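Local coordinates for protein beta-glucuronidase (Dictyoglomus thermophilum, PDB 6XXW) that probably hydrolyses beta-D-glucuronides as a member of glycoside hydrolase family 2, at residues A[127-130]-A[134-137]; A[171-176]-A[368-373]; A[326-331]-A[574-579]; A[359-364]-A[400-405]. All blocks are in the same frame, centred on the assembly; numbering follows the deposited sequence.

Contact 1: A[127-130]-A[134-137]; sequences KFVN and ENII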
loop_
_atom_site.group_PDB
_atom_site.type_symbol
_atom_site.label_atom_id
_atom_site.label_comp_id
_atom_site.label_asym_id
_atom_site.label_seq_id
_atom_site.Cartn_x
_atom_site.Cartn_y
_atom_site.Cartn_z
ATOM N N LYS A 127 10.850 -54.718 3.732
ATOM C CA LYS A 127 12.085 -55.419 3.393
ATOM C C LYS A 127 13.326 -54.602 3.720
ATOM O O LYS A 127 14.419 -55.166 3.802
ATOM C CB LYS A 127 12.090 -55.784 1.904
ATOM N N PHE A 128 13.196 -53.291 3.915
ATOM C CA PHE A 128 14.367 -52.436 4.042
ATOM C C PHE A 128 14.526 -51.775 5.401
ATOM O O PHE A 128 15.504 -51.042 5.591
ATOM C CB PHE A 128 14.339 -51.341 2.967
ATOM C CG PHE A 128 14.080 -51.858 1.579
ATOM C CD1 PHE A 128 15.093 -52.464 0.857
ATOM C CD2 PHE A 128 12.829 -51.735 0.998
ATOM C CE1 PHE A 128 14.865 -52.940 -0.439
ATOM C CE2 PHE A 128 12.594 -52.207 -0.290
ATOM C CZ PHE A 128 13.616 -52.808 -1.005
ATOM N N VAL A 129 13.611 -52.004 6.351
ATOM C CA VAL A 129 13.633 -51.284 7.621
ATOM C C VAL A 129 14.401 -52.079 8.667
ATOM O O VAL A 129 14.504 -53.310 8.609
ATOM C CB VAL A 129 12.206 -50.963 8.119
ATOM C CG1 VAL A 129 11.523 -49.948 7.202
ATOM C CG2 VAL A 129 11.387 -52.223 8.237
ATOM N N ASN A 130 14.944 -51.346 9.640
ATOM C CA ASN A 130 15.541 -51.909 10.844
ATOM C C ASN A 130 14.490 -51.823 11.944
ATOM O O ASN A 130 14.129 -50.726 12.380
ATOM C CB ASN A 130 16.804 -51.139 11.224
ATOM C CG ASN A 130 17.756 -50.976 10.062
ATOM O OD1 ASN A 130 18.084 -51.948 9.388
ATOM N ND2 ASN A 130 18.212 -49.746 9.821
ATOM N N GLU A 134 16.826 -47.154 14.597
ATOM C CA GLU A 134 16.828 -45.972 13.744
ATOM C C GLU A 134 16.851 -46.359 12.265
ATOM O O GLU A 134 17.503 -47.325 11.861
ATOM C CB GLU A 134 18.037 -45.088 14.064
ATOM C CG GLU A 134 17.986 -43.711 13.394
ATOM C CD GLU A 134 19.329 -43.003 13.407
ATOM O OE1 GLU A 134 20.360 -43.686 13.590
ATOM O OE2 GLU A 134 19.352 -41.766 13.234
ATOM N N ASN A 135 16.119 -45.597 11.462
ATOM C CA ASN A 135 16.122 -45.727 10.018
ATOM C C ASN A 135 16.340 -44.345 9.419
ATOM O O ASN A 135 16.128 -43.328 10.082
ATOM C CB ASN A 135 14.812 -46.322 9.517
ATOM C CG ASN A 135 14.597 -47.735 10.012
ATOM O OD1 ASN A 135 14.786 -48.696 9.271
ATOM N ND2 ASN A 135 14.216 -47.869 11.280
ATOM N N ILE A 136 16.785 -44.316 8.166
ATOM C CA ILE A 136 17.030 -43.068 7.444
ATOM C C ILE A 136 16.203 -43.094 6.162
ATOM O O ILE A 136 16.328 -44.024 5.359
ATOM C CB ILE A 136 18.521 -42.878 7.114
ATOM C CG1 ILE A 136 19.372 -42.928 8.387
ATOM C CG2 ILE A 136 18.746 -41.596 6.314
ATOM C CD1 ILE A 136 18.995 -41.901 9.408
ATOM N N ILE A 137 15.362 -42.080 5.971
ATOM C CA ILE A 137 14.693 -41.873 4.696
ATOM C C ILE A 137 15.369 -40.712 3.982
ATOM O O ILE A 137 15.697 -39.683 4.596
ATOM C CB ILE A 137 13.186 -41.618 4.861
ATOM C CG1 ILE A 137 12.592 -41.246 3.493
ATOM C CG2 ILE A 137 12.933 -40.533 5.906
ATOM C CD1 ILE A 137 11.089 -41.282 3.441
#

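Contact 2: A[171-176]-A[368-373]; sequences NYYFDF and LNLWNR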
loop_
_atom_site.group_PDB
_atom_site.type_symbol
_atom_site.label_atom_id
_atom_site.label_comp_id
_atom_site.label_asym_id
_atom_site.label_seq_id
_atom_site.Cartn_x
_atom_site.Cartn_y
_atom_site.Cartn_z
ATOM N N ASN A 171 12.991 -22.660 -19.177
ATOM C CA ASN A 171 11.869 -22.001 -19.819
ATOM C C ASN A 171 10.605 -22.818 -19.610
ATOM O O ASN A 171 10.628 -24.052 -19.667
ATOM C CB ASN A 171 12.128 -21.804 -21.314
ATOM C CG ASN A 171 13.120 -20.673 -21.583
ATOM O OD1 ASN A 171 13.229 -19.724 -20.801
ATOM N ND2 ASN A 171 13.843 -20.772 -22.680
ATOM N N TYR A 172 9.503 -22.118 -19.367
ATOM C CA TYR A 172 8.202 -22.750 -19.249
ATOM C C TYR A 172 7.134 -21.691 -19.474
ATOM O O TYR A 172 7.368 -20.492 -19.295
ATOM C CB TYR A 172 8.019 -23.453 -17.900
ATOM C CG TYR A 172 8.214 -22.622 -16.644
ATOM C CD1 TYR A 172 9.473 -22.470 -16.085
ATOM C CD2 TYR A 172 7.125 -22.063 -15.968
ATOM C CE1 TYR A 172 9.664 -21.751 -14.909
ATOM C CE2 TYR A 172 7.304 -21.334 -14.775
ATOM C CZ TYR A 172 8.582 -21.193 -14.251
ATOM O OH TYR A 172 8.804 -20.485 -13.083
ATOM N N TYR A 173 5.958 -22.155 -19.881
ATOM C CA TYR A 173 4.947 -21.297 -20.478
ATOM C C TYR A 173 3.629 -21.366 -19.730
ATOM O O TYR A 173 2.610 -20.886 -20.234
ATOM C CB TYR A 173 4.782 -21.672 -21.963
ATOM C CG TYR A 173 6.125 -21.634 -22.653
ATOM C CD1 TYR A 173 6.640 -20.436 -23.135
ATOM C CD2 TYR A 173 6.913 -22.775 -22.748
ATOM C CE1 TYR A 173 7.886 -20.390 -23.740
ATOM C CE2 TYR A 173 8.160 -22.737 -23.345
ATOM C CZ TYR A 173 8.639 -21.542 -23.839
ATOM O OH TYR A 173 9.879 -21.499 -24.433
ATOM N N PHE A 174 3.627 -21.937 -18.536
ATOM C CA PHE A 174 2.484 -21.835 -17.645
ATOM C C PHE A 174 2.704 -20.677 -16.677
ATOM O O PHE A 174 3.836 -20.349 -16.320
ATOM C CB PHE A 174 2.246 -23.144 -16.886
ATOM C CG PHE A 174 3.454 -23.700 -16.182
ATOM C CD1 PHE A 174 3.718 -23.365 -14.845
ATOM C CD2 PHE A 174 4.285 -24.617 -16.814
ATOM C CE1 PHE A 174 4.813 -23.902 -14.171
ATOM C CE2 PHE A 174 5.382 -25.178 -16.141
ATOM C CZ PHE A 174 5.651 -24.823 -14.822
ATOM N N ASP A 175 1.605 -20.050 -16.265
ATOM C CA ASP A 175 1.656 -18.799 -15.514
ATOM C C ASP A 175 1.466 -19.052 -14.021
ATOM O O ASP A 175 0.542 -18.547 -13.386
ATOM C CB ASP A 175 0.602 -17.835 -16.046
ATOM C CG ASP A 175 0.633 -16.488 -15.351
ATOM O OD1 ASP A 175 1.738 -15.924 -15.176
ATOM O OD2 ASP A 175 -0.452 -15.997 -14.977
ATOM N N PHE A 176 2.322 -19.906 -13.470
ATOM C CA PHE A 176 2.468 -20.006 -12.024
ATOM C C PHE A 176 3.899 -20.435 -11.764
ATOM O O PHE A 176 4.511 -21.091 -12.602
ATOM C CB PHE A 176 1.460 -20.970 -11.371
ATOM C CG PHE A 176 1.403 -22.361 -11.994
ATOM C CD1 PHE A 176 0.612 -22.601 -13.108
ATOM C CD2 PHE A 176 2.106 -23.429 -11.428
ATOM C CE1 PHE A 176 0.534 -23.871 -13.663
ATOM C CE2 PHE A 176 2.039 -24.709 -11.979
ATOM C CZ PHE A 176 1.254 -24.929 -13.103
ATOM N N LEU A 368 0.925 -26.003 -22.554
ATOM C CA LEU A 368 1.052 -26.619 -23.874
ATOM C C LEU A 368 0.698 -25.597 -24.954
ATOM O O LEU A 368 -0.192 -25.776 -25.785
ATOM C CB LEU A 368 0.174 -27.863 -23.967
ATOM C CG LEU A 368 0.710 -29.140 -23.313
ATOM C CD1 LEU A 368 0.686 -29.041 -21.805
ATOM C CD2 LEU A 368 -0.109 -30.352 -23.781
ATOM N N ASN A 369 1.441 -24.497 -24.926
ATOM C CA ASN A 369 1.116 -23.362 -25.775
ATOM C C ASN A 369 2.278 -22.388 -25.752
ATOM O O ASN A 369 2.741 -21.990 -24.678
ATOM C CB ASN A 369 -0.173 -22.685 -25.289
ATOM C CG ASN A 369 -0.923 -21.976 -26.398
ATOM O OD1 ASN A 369 -2.155 -21.940 -26.396
ATOM N ND2 ASN A 369 -0.192 -21.387 -27.328
ATOM N N LEU A 370 2.774 -22.043 -26.924
ATOM C CA LEU A 370 3.772 -20.991 -27.092
ATOM C C LEU A 370 3.022 -19.864 -27.779
ATOM O O LEU A 370 2.819 -19.900 -28.995
ATOM C CB LEU A 370 4.966 -21.468 -27.912
ATOM C CG LEU A 370 5.495 -22.821 -27.447
ATOM C CD1 LEU A 370 6.485 -23.381 -28.441
ATOM C CD2 LEU A 370 6.133 -22.649 -26.105
ATOM N N TRP A 371 2.572 -18.897 -26.987
ATOM C CA TRP A 371 1.676 -17.843 -27.450
ATOM C C TRP A 371 2.170 -17.214 -28.748
ATOM O O TRP A 371 2.621 -16.063 -28.757
ATOM C CB TRP A 371 1.525 -16.798 -26.352
ATOM C CG TRP A 371 1.442 -17.405 -24.982
ATOM C CD1 TRP A 371 2.411 -17.397 -24.016
ATOM C CD2 TRP A 371 0.326 -18.110 -24.422
ATOM N NE1 TRP A 371 1.962 -18.047 -22.890
ATOM C CE2 TRP A 371 0.686 -18.494 -23.114
ATOM C CE3 TRP A 371 -0.945 -18.451 -24.899
ATOM C CZ2 TRP A 371 -0.181 -19.200 -22.277
ATOM C CZ3 TRP A 371 -1.806 -19.158 -24.062
ATOM C CH2 TRP A 371 -1.418 -19.525 -22.771
ATOM N N ASN A 372 2.046 -17.968 -29.844
ATOM C CA ASN A 372 2.720 -17.713 -31.111
ATOM C C ASN A 372 2.422 -18.865 -32.067
ATOM O O ASN A 372 2.843 -20.002 -31.823
ATOM C CB ASN A 372 4.229 -17.571 -30.893
ATOM C CG ASN A 372 4.957 -17.045 -32.118
ATOM O OD1 ASN A 372 4.738 -17.509 -33.235
ATOM N ND2 ASN A 372 5.834 -16.069 -31.906
ATOM N N ARG A 373 1.705 -18.590 -33.158
ATOM C CA ARG A 373 1.297 -19.645 -34.080
ATOM C C ARG A 373 2.423 -20.113 -34.995
ATOM O O ARG A 373 2.224 -21.066 -35.756
ATOM C CB ARG A 373 0.100 -19.181 -34.919
#

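Contact 3: A[326-331]-A[574-579]; sequences FNLLKW and RNRQPK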
loop_
_atom_site.group_PDB
_atom_site.type_symbol
_atom_site.label_atom_id
_atom_site.label_comp_id
_atom_site.label_asym_id
_atom_site.label_seq_id
_atom_site.Cartn_x
_atom_site.Cartn_y
_atom_site.Cartn_z
ATOM N N PHE A 326 -11.994 -22.466 2.580
ATOM C CA PHE A 326 -13.365 -22.951 2.477
ATOM C C PHE A 326 -14.341 -22.052 3.231
ATOM O O PHE A 326 -15.481 -21.863 2.792
ATOM C CB PHE A 326 -13.449 -24.403 2.963
ATOM C CG PHE A 326 -13.021 -25.389 1.914
ATOM C CD1 PHE A 326 -13.897 -25.777 0.912
ATOM C CD2 PHE A 326 -11.715 -25.857 1.874
ATOM C CE1 PHE A 326 -13.493 -26.650 -0.074
ATOM C CE2 PHE A 326 -11.305 -26.728 0.884
ATOM C CZ PHE A 326 -12.195 -27.127 -0.092
ATOM N N ASN A 327 -13.928 -21.492 4.367
ATOM C CA ASN A 327 -14.812 -20.550 5.055
ATOM C C ASN A 327 -15.035 -19.299 4.215
ATOM O O ASN A 327 -16.138 -18.735 4.202
ATOM C CB ASN A 327 -14.236 -20.199 6.424
ATOM C CG ASN A 327 -14.285 -21.373 7.365
ATOM O OD1 ASN A 327 -15.117 -22.262 7.198
ATOM N ND2 ASN A 327 -13.382 -21.411 8.332
ATOM N N LEU A 328 -14.008 -18.873 3.480
ATOM C CA LEU A 328 -14.177 -17.740 2.569
ATOM C C LEU A 328 -15.084 -18.100 1.399
ATOM O O LEU A 328 -15.909 -17.283 0.973
ATOM C CB LEU A 328 -12.813 -17.264 2.066
ATOM C CG LEU A 328 -11.933 -16.493 3.058
ATOM C CD1 LEU A 328 -10.491 -16.341 2.508
ATOM C CD2 LEU A 328 -12.547 -15.141 3.382
ATOM N N LEU A 329 -14.950 -19.319 0.867
ATOM C CA LEU A 329 -15.845 -19.760 -0.201
ATOM C C LEU A 329 -17.301 -19.705 0.248
ATOM O O LEU A 329 -18.181 -19.241 -0.492
ATOM C CB LEU A 329 -15.470 -21.181 -0.645
ATOM C CG LEU A 329 -14.215 -21.358 -1.520
ATOM C CD1 LEU A 329 -14.027 -22.863 -1.904
ATOM C CD2 LEU A 329 -14.289 -20.494 -2.756
ATOM N N LYS A 330 -17.582 -20.205 1.456
ATOM C CA LYS A 330 -18.947 -20.153 1.966
ATOM C C LYS A 330 -19.377 -18.717 2.250
ATOM O O LYS A 330 -20.514 -18.335 1.940
ATOM C CB LYS A 330 -19.074 -21.023 3.221
ATOM C CG LYS A 330 -19.112 -22.530 2.931
ATOM C CD LYS A 330 -20.383 -22.950 2.171
ATOM C CE LYS A 330 -21.534 -23.278 3.120
ATOM N NZ LYS A 330 -22.771 -23.738 2.411
ATOM N N TRP A 331 -18.469 -17.899 2.802
ATOM C CA TRP A 331 -18.782 -16.493 3.088
ATOM C C TRP A 331 -19.175 -15.721 1.827
ATOM O O TRP A 331 -20.164 -14.970 1.815
ATOM C CB TRP A 331 -17.575 -15.832 3.754
ATOM C CG TRP A 331 -17.682 -14.334 3.889
ATOM C CD1 TRP A 331 -18.349 -13.650 4.857
ATOM C CD2 TRP A 331 -17.090 -13.349 3.033
ATOM N NE1 TRP A 331 -18.214 -12.289 4.659
ATOM C CE2 TRP A 331 -17.448 -12.079 3.544
ATOM C CE3 TRP A 331 -16.303 -13.416 1.884
ATOM C CZ2 TRP A 331 -17.043 -10.886 2.940
ATOM C CZ3 TRP A 331 -15.896 -12.232 1.278
ATOM C CH2 TRP A 331 -16.273 -10.980 1.804
ATOM N N ARG A 574 -3.171 -12.473 -1.169
ATOM C CA ARG A 574 -2.524 -13.750 -0.877
ATOM C C ARG A 574 -2.690 -14.152 0.587
ATOM O O ARG A 574 -2.676 -15.349 0.905
ATOM C CB ARG A 574 -1.042 -13.689 -1.235
ATOM C CG ARG A 574 -0.394 -15.066 -1.350
ATOM C CD ARG A 574 1.028 -14.932 -1.829
ATOM N NE ARG A 574 1.592 -16.161 -2.395
ATOM C CZ ARG A 574 2.882 -16.461 -2.324
ATOM N NH1 ARG A 574 3.706 -15.644 -1.689
ATOM N NH2 ARG A 574 3.357 -17.563 -2.889
ATOM N N ASN A 575 -2.838 -13.179 1.489
ATOM C CA ASN A 575 -3.111 -13.471 2.888
ATOM C C ASN A 575 -4.606 -13.586 3.172
ATOM O O ASN A 575 -5.019 -13.451 4.327
ATOM C CB ASN A 575 -2.450 -12.427 3.803
ATOM C CG ASN A 575 -3.049 -11.047 3.667
ATOM O OD1 ASN A 575 -3.861 -10.774 2.773
ATOM N ND2 ASN A 575 -2.640 -10.149 4.556
ATOM N N ARG A 576 -5.418 -13.817 2.137
ATOM C CA ARG A 576 -6.809 -14.258 2.274
ATOM C C ARG A 576 -7.718 -13.165 2.853
ATOM O O ARG A 576 -8.609 -13.445 3.663
ATOM C CB ARG A 576 -6.901 -15.542 3.113
ATOM C CG ARG A 576 -6.911 -16.828 2.280
ATOM C CD ARG A 576 -5.641 -16.974 1.477
ATOM N NE ARG A 576 -5.607 -18.237 0.743
ATOM C CZ ARG A 576 -4.705 -18.537 -0.183
ATOM N NH1 ARG A 576 -3.754 -17.660 -0.486
ATOM N NH2 ARG A 576 -4.751 -19.720 -0.798
ATOM N N GLN A 577 -7.519 -11.921 2.413
ATOM C CA GLN A 577 -8.437 -10.832 2.745
ATOM C C GLN A 577 -9.054 -10.253 1.473
ATOM O O GLN A 577 -8.417 -10.249 0.417
ATOM C CB GLN A 577 -7.726 -9.710 3.519
ATOM C CG GLN A 577 -7.131 -10.135 4.860
ATOM C CD GLN A 577 -8.140 -10.788 5.793
ATOM O OE1 GLN A 577 -9.326 -10.452 5.789
ATOM N NE2 GLN A 577 -7.664 -11.722 6.611
ATOM N N PRO A 578 -10.284 -9.747 1.539
ATOM C CA PRO A 578 -11.021 -9.454 0.302
ATOM C C PRO A 578 -10.616 -8.136 -0.341
ATOM O O PRO A 578 -10.355 -7.141 0.338
ATOM C CB PRO A 578 -12.481 -9.396 0.774
ATOM C CG PRO A 578 -12.378 -8.904 2.220
ATOM C CD PRO A 578 -11.112 -9.562 2.748
ATOM N N LYS A 579 -10.598 -8.124 -1.677
ATOM C CA LYS A 579 -10.556 -6.870 -2.410
ATOM C C LYS A 579 -11.982 -6.376 -2.641
ATOM O O LYS A 579 -12.954 -7.051 -2.305
ATOM C CB LYS A 579 -9.796 -7.034 -3.733
ATOM C CG LYS A 579 -8.343 -7.447 -3.535
ATOM C CD LYS A 579 -7.644 -7.619 -4.892
ATOM C CE LYS A 579 -6.372 -8.454 -4.747
ATOM N NZ LYS A 579 -5.767 -8.808 -6.073
#

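Contact 4: A[359-364]-A[400-405]; sequences VIEEAP and ARDKNH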
loop_
_atom_site.group_PDB
_atom_site.type_symbol
_atom_site.label_atom_id
_atom_site.label_comp_id
_atom_site.label_asym_id
_atom_site.label_seq_id
_atom_site.Cartn_x
_atom_site.Cartn_y
_atom_site.Cartn_z
ATOM N N VAL A 359 -16.284 -29.482 -7.344
ATOM C CA VAL A 359 -14.913 -29.336 -7.809
ATOM C C VAL A 359 -14.805 -29.850 -9.244
ATOM O O VAL A 359 -15.218 -30.976 -9.541
ATOM C CB VAL A 359 -13.936 -30.084 -6.885
ATOM C CG1 VAL A 359 -12.538 -30.033 -7.448
ATOM C CG2 VAL A 359 -13.974 -29.478 -5.481
ATOM N N ILE A 360 -14.252 -29.026 -10.123
ATOM C CA ILE A 360 -13.755 -29.478 -11.421
ATOM C C ILE A 360 -12.276 -29.762 -11.217
ATOM O O ILE A 360 -11.489 -28.834 -11.023
ATOM C CB ILE A 360 -13.961 -28.418 -12.518
ATOM C CG1 ILE A 360 -15.436 -28.019 -12.637
ATOM C CG2 ILE A 360 -13.443 -28.936 -13.861
ATOM C CD1 ILE A 360 -15.677 -26.737 -13.441
ATOM N N GLU A 361 -11.873 -31.028 -11.257
ATOM C CA GLU A 361 -10.473 -31.334 -11.012
ATOM C C GLU A 361 -9.739 -31.520 -12.330
ATOM O O GLU A 361 -10.221 -32.213 -13.232
ATOM C CB GLU A 361 -10.292 -32.558 -10.120
ATOM C CG GLU A 361 -8.824 -32.766 -9.778
ATOM C CD GLU A 361 -8.631 -33.577 -8.531
ATOM O OE1 GLU A 361 -9.402 -34.541 -8.345
ATOM O OE2 GLU A 361 -7.715 -33.245 -7.747
ATOM N N GLU A 362 -8.573 -30.887 -12.432
ATOM C CA GLU A 362 -7.879 -30.687 -13.692
ATOM C C GLU A 362 -6.514 -31.366 -13.681
ATOM O O GLU A 362 -5.767 -31.283 -12.694
ATOM C CB GLU A 362 -7.722 -29.183 -13.954
ATOM C CG GLU A 362 -7.071 -28.832 -15.260
ATOM C CD GLU A 362 -7.308 -27.385 -15.596
ATOM O OE1 GLU A 362 -8.449 -27.050 -16.007
ATOM O OE2 GLU A 362 -6.363 -26.588 -15.426
ATOM N N ALA A 363 -6.200 -32.033 -14.789
ATOM C CA ALA A 363 -4.882 -32.605 -15.017
ATOM C C ALA A 363 -3.859 -31.504 -15.292
ATOM O O ALA A 363 -4.210 -30.424 -15.780
ATOM C CB ALA A 363 -4.935 -33.577 -16.198
ATOM N N PRO A 364 -2.572 -31.775 -15.033
ATOM C CA PRO A 364 -1.557 -30.712 -15.130
ATOM C C PRO A 364 -1.102 -30.375 -16.545
ATOM O O PRO A 364 0.050 -29.958 -16.729
ATOM C CB PRO A 364 -0.379 -31.274 -14.314
ATOM C CG PRO A 364 -0.793 -32.610 -13.833
ATOM C CD PRO A 364 -1.988 -33.048 -14.584
ATOM N N ALA A 400 -7.972 -42.866 -10.115
ATOM C CA ALA A 400 -7.817 -43.868 -9.062
ATOM C C ALA A 400 -7.772 -43.216 -7.685
ATOM O O ALA A 400 -8.285 -43.771 -6.703
ATOM C CB ALA A 400 -6.557 -44.709 -9.302
ATOM N N ARG A 401 -7.165 -42.031 -7.585
ATOM C CA ARG A 401 -7.085 -41.383 -6.281
ATOM C C ARG A 401 -8.432 -40.815 -5.857
ATOM O O ARG A 401 -8.830 -40.961 -4.697
ATOM C CB ARG A 401 -6.034 -40.276 -6.290
ATOM C CG ARG A 401 -5.650 -39.804 -4.889
ATOM C CD ARG A 401 -4.850 -38.514 -4.946
ATOM N NE ARG A 401 -5.679 -37.372 -5.341
ATOM C CZ ARG A 401 -5.246 -36.119 -5.410
ATOM N NH1 ARG A 401 -3.989 -35.824 -5.086
ATOM N NH2 ARG A 401 -6.074 -35.160 -5.799
ATOM N N ASP A 402 -9.154 -40.169 -6.778
ATOM C CA ASP A 402 -10.252 -39.287 -6.400
ATOM C C ASP A 402 -11.629 -39.786 -6.811
ATOM O O ASP A 402 -12.620 -39.083 -6.566
ATOM C CB ASP A 402 -9.997 -37.887 -6.974
ATOM C CG ASP A 402 -8.775 -37.238 -6.350
ATOM O OD1 ASP A 402 -8.319 -37.736 -5.298
ATOM O OD2 ASP A 402 -8.255 -36.246 -6.887
ATOM N N LYS A 403 -11.727 -40.999 -7.372
ATOM C CA LYS A 403 -12.989 -41.498 -7.917
ATOM C C LYS A 403 -14.127 -41.541 -6.902
ATOM O O LYS A 403 -15.293 -41.520 -7.313
ATOM C CB LYS A 403 -12.801 -42.914 -8.494
ATOM C CG LYS A 403 -12.191 -43.903 -7.465
ATOM C CD LYS A 403 -11.993 -45.287 -8.038
ATOM C CE LYS A 403 -11.369 -46.241 -7.010
ATOM N NZ LYS A 403 -9.890 -46.115 -6.872
ATOM N N ASN A 404 -13.835 -41.608 -5.598
ATOM C CA ASN A 404 -14.879 -41.757 -4.577
ATOM C C ASN A 404 -15.250 -40.452 -3.856
ATOM O O ASN A 404 -16.046 -40.488 -2.910
ATOM C CB ASN A 404 -14.461 -42.816 -3.553
ATOM C CG ASN A 404 -14.323 -44.187 -4.190
ATOM O OD1 ASN A 404 -15.070 -44.515 -5.101
ATOM N ND2 ASN A 404 -13.345 -44.970 -3.740
ATOM N N HIS A 405 -14.727 -39.303 -4.288
ATOM C CA HIS A 405 -15.097 -38.034 -3.665
ATOM C C HIS A 405 -16.381 -37.508 -4.296
ATOM O O HIS A 405 -16.421 -37.306 -5.520
ATOM C CB HIS A 405 -13.985 -37.003 -3.821
ATOM C CG HIS A 405 -12.821 -37.225 -2.909
ATOM N ND1 HIS A 405 -12.881 -36.975 -1.553
ATOM C CD2 HIS A 405 -11.568 -37.678 -3.154
ATOM C CE1 HIS A 405 -11.715 -37.264 -1.001
ATOM N NE2 HIS A 405 -10.901 -37.691 -1.951
#

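Contact 1: A[127-130]-A[134-137]
N135 reaches from its strand to the loop and holds the backbone of N130 at two points. Its OD1 accepts a hydrogen bond from the amide N of N130, which meets one of its lone pairs at 2.7 Å, almost straight at 174°. OD1 takes a second bond from ND2 of N107. ND2 of N135 donates to N130 O at 3.1 Å, and that oxygen lies close to the plane of the amide. One side-chain amide thus bonds to both the N-H and the C=O of a single residue, which fixes its rotation. The side chain gets there with CG beside the backbone N and anti to the carbonyl carbon, chi1 -64°.

N130 also bonds through its own amide. ND2 of N130 donates to E134 O at 3.2 Å, in the carbonyl plane. The two side-chain amide planes lie 23° apart. V129 closes this tight part, its CA 3.3 Å from OD1 of N135.

The buried N135 amide contrasts with two side chains that lead away. E134 points away from the loop, and its OE2 is hydrogen-bonded to S79. F128 leads towards N109 and V111 of strand 109-115.

The contact lies near the protein surface and closes the connection from strand 121-124 to the start of strand 134-142, which pairs with 73-81 and 101-106. N107 bonds to both segments.

Contact 2: A[171-176]-A[368-373]
L370 sets one methyl on the ring of Y173. CD2 sits 3.3 Å from the centroid of the Y173 ring and only 8° off the ring normal, a CH-pi contact. All six ring carbons are therefore at similar distances from this methyl; CD2 and CE2 of Y173 are both 3.4 Å from L370 CD2. The two side chains cross at a slant, and only CD2 of the leucine comes within 4.2 Å of the ring. Chi2 of 169° puts CD1 anti to CA, which leaves CD2 as the branch turned over the ring.

CB of Y173 lies 3.4 Å from the backbone oxygen N369 O. W371 comes from the more exposed side, with CZ2 3.8 Å from Y173 O; that oxygen approaches the indole obliquely. The OH of the tyrosine makes a weak hydrogen bond to E154.

The arrangement is a mainly apolar junction between two domains, with two backbone oxygens at its margin. A loop after strand 168-172 of the sugar-binding domain meets a TIM-barrel loop after strand 358-362. A TRS molecule, probably from the crystallisation liquor, bonds to D175 and lies near the N369 side chain, consistent with a pocket.

Contact 3: A[326-331]-A[574-579]
L328 is the first residue of 326-331 to touch the second segment. Its CD1 lies 3.6 Å from CG of R576, and the two side chains cross at about a right angle. The same methyl is also 3.6 Å from the backbone oxygen R576 O. The leucine meets the aliphatic base of the arginine, not its charged end. That base is bent at chi2 (61°), and the guanidinium is carried off elsewhere: NE forms a salt bridge with D325, NH2 bonds to D309 O, and NH1 donates to R574 O at 2.9 Å.

One helical turn on, W331 meets the same loop with the far carbon of its indole, CH2. This carbon is 4.2 Å from CB of P578, which approaches the ring obliquely. L328 and W331 thus lie on one side of helix 319-332 and meet successive parts of the loop leading to helix 580-591. Q63 of the second subunit packs on both of them.

Across the segments the contacts are van der Waals, between apolar groups and with one backbone oxygen. D325 precedes F326 on the same helix, and the arginine therefore also ties the loop to it by polar bonds. D325 probably compensates the charge.

Contact 4: A[359-364]-A[400-405]
E361 and D402 bring two carboxylates unusually close: OE1 of E361 is 2.5 Å from OD2 of D402. Their planes are nearly coplanar, 4° apart, although the side chains cross at about a right angle. At such a distance one of the two acids probably holds a proton.

R401 sits against both acids. Its NH2 forms a salt bridge to OE2 of E361 at 3.2 Å, and this oxygen lies at the edge of the guanidinium, near its plane. The carboxylate of E361 is turned 43° from that plane. The grip on D402 is tighter and side-on. NE of R401 bonds to OD1 of D402 at 2.7 Å, and NH2 bonds to OD2 of D402, also at 2.7 Å, on its syn lone pair. The arginine chain bends at chi3, which folds the guanidinium back onto its sequence neighbour. NH2 also donates to Y344 O. The positive charge probably offsets the repulsion between the two acids.

E361 extends from its strand with CG anti to the backbone N, chi1 -175°, which carries its carboxylate to R401 and D402.

The network lies between the barrel strands and the surrounding helices. It joins strand 358-362 to the C-terminal part of helix 385-402. L349 of helix 346-355 packs on E361 and D402. L398, V408 and W411 also pack on E361, the last two from strand 408-415.

Overall arrangement
From the N terminus, contact 1 comes first and closes a short loop before strand 134-142 in the sugar-binding domain. It stands in series with the rest, its centre about 33 Å from that of contact 4 and about 43 Å from those of contacts 2 and 3. Contact 2 spans 192 residues and ties the sugar-binding domain to the TIM barrel. It crosses contact 3 and contact 4, because their segments alternate along the chain. Contact 3 closes a long loop within the barrel, from helix 319-332 to the segment before helix 580-591. Contact 4 is nested inside that loop and joins a barrel strand to the helix that follows it.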